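Local coordinates for serine protease (Nocardiopsis alba, PDB 2OUA), which cleaves peptide bonds as an acid-resistant, kinetically stable serine protease of the chymotrypsin-like (S1) family, probably an endopeptidase, at the 4-(2-aminoethyl)benzenesulfonyl fluoride site. Residues are numbered along the deposited sequence; one frame, centred on the assembly and turned at random.

The 4-(2-aminoethyl)benzenesulfonyl fluoride site. Residues 138-140, 142-143, 157-160. With AES (4-(2-aminoethyl)benzenesulfonyl fluoride), chain B.
This is the S1 specificity pocket beside the catalytic serine of a chymotrypsin-like protease. It is lined by Ala138 to Pro140 and Ser143, from the loop that leads through the Gly-Asp-Ser-Gly motif, and by residues 157-160 at the end of strand 152-160. AES is a sulfonyl fluoride inhibitor whose sulfur is attacked by the nucleophilic serine, with loss of fluoride. The modelled ligand has no fluorine, which fits this. Here it is poorly ordered.

Ser143 OG, the nucleophile hydroxyl, lies 2.6 Å from the sulfonyl S of AES. That is longer than an S-O ester bond but well inside a normal contact, as if the adduct were imperfectly modelled. The hydroxyl stands beside its own backbone N, anti to the carbonyl carbon (chi1 -61°), which turns it toward the sulfur.

The sulfonyl group points into the pocket. AES O1S lies 3.1 Å from Ser143 N, but the N-H points elsewhere and no hydrogen bond forms. Thr157 brings its methyl CG2, anti to the backbone N, up against both sulfonyl oxygens, 3.2 Å from AES O1S. AES O2S sits close to the Ser158-Gly159 backbone, and its 3.1 Å approach to Ser158 O sets two acceptors against each other.

The aromatic ring runs outward between two walls. Pro140 lays CG and CD over one face of the ring, with CG 3.8 Å from AES C4. Gly159 and Gly160 lie towards the opposite face and carry no side chain to block the ring.

At the far end the aminoethyl nitrogen, AES N8, donates a hydrogen bond to Gly160 O (3.0 Å), in the carbonyl plane. Water 1 links AES N8 to Gly160 N. In the second shell, Asp142 OD2 accepts the Glu139 N-H, with Glu139 N 2.9 Å away and above the carboxylate plane, which ties the two ends of this loop together.

The site holds the substrate's P1 side chain and sets the scissile bond by Ser143, which works with His35 and Asp61. The inhibitor's ring appears to take the place of that side chain.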
# COMPACT_ATOMS: atom_id res chain seq x y z
N ALA A 138 0.97 -7.20 10.85
CA ALA A 138 0.07 -7.25 9.70
C ALA A 138 -0.45 -8.67 9.52
O ALA A 138 0.16 -9.63 9.99
CB ALA A 138 0.80 -6.78 8.44
N GLU A 139 -1.58 -8.81 8.83
CA GLU A 139 -2.17 -10.12 8.59
C GLU A 139 -2.72 -10.21 7.16
O GLU A 139 -2.99 -9.19 6.53
CB GLU A 139 -3.30 -10.39 9.61
CG GLU A 139 -2.79 -10.70 11.02
CD GLU A 139 -3.90 -10.78 12.05
OE1 GLU A 139 -5.01 -11.23 11.71
OE2 GLU A 139 -3.66 -10.40 13.22
N PRO A 140 -2.87 -11.44 6.64
CA PRO A 140 -3.39 -11.60 5.28
C PRO A 140 -4.61 -10.73 5.04
O PRO A 140 -5.56 -10.74 5.83
CB PRO A 140 -3.71 -13.09 5.21
CG PRO A 140 -2.62 -13.68 6.06
CD PRO A 140 -2.61 -12.75 7.26
N ASP A 142 -4.20 -7.41 4.62
CA ASP A 142 -3.63 -6.08 4.83
C ASP A 142 -2.67 -5.70 3.69
O ASP A 142 -2.32 -4.53 3.53
CB ASP A 142 -2.86 -6.00 6.15
CG ASP A 142 -3.77 -6.05 7.37
OD1 ASP A 142 -4.94 -5.63 7.28
OD2 ASP A 142 -3.29 -6.49 8.45
N SER A 143 -2.24 -6.70 2.92
CA SER A 143 -1.31 -6.49 1.80
C SER A 143 -1.70 -5.32 0.91
O SER A 143 -2.87 -5.15 0.57
CB SER A 143 -1.23 -7.73 0.92
OG SER A 143 -0.75 -8.85 1.64
N THR A 157 2.22 -2.06 2.12
CA THR A 157 2.48 -3.32 2.81
C THR A 157 2.83 -4.47 1.88
O THR A 157 2.07 -4.81 0.98
CB THR A 157 1.26 -3.72 3.65
OG1 THR A 157 0.90 -2.64 4.51
CG2 THR A 157 1.57 -4.96 4.48
N SER A 158 4.00 -5.08 2.11
CA SER A 158 4.46 -6.18 1.27
C SER A 158 4.32 -7.55 1.94
O SER A 158 3.90 -8.52 1.30
CB SER A 158 5.92 -5.95 0.88
OG SER A 158 6.44 -7.08 0.17
N GLY A 159 4.69 -7.63 3.21
CA GLY A 159 4.60 -8.90 3.91
C GLY A 159 5.32 -8.83 5.24
O GLY A 159 5.74 -7.75 5.67
N GLY A 160 5.47 -9.97 5.90
CA GLY A 160 6.15 -9.97 7.18
C GLY A 160 5.94 -11.24 7.96
O GLY A 160 5.57 -12.27 7.40
C3 AES B . 0.77 -12.61 4.45
C2 AES B . 0.58 -11.36 3.87
C1 AES B . 0.62 -10.22 4.66
S AES B . 0.42 -8.64 3.92
O1S AES B . -0.14 -7.69 4.94
O2S AES B . 1.75 -8.14 3.46
C6 AES B . 0.85 -10.32 6.03
C5 AES B . 1.04 -11.57 6.60
C4 AES B . 1.01 -12.72 5.81
C7 AES B . 1.24 -14.10 6.44
C8 AES B . 2.64 -14.23 7.04
N8 AES B . 3.65 -14.03 5.98
O HOH W 1 4.46 -12.15 4.17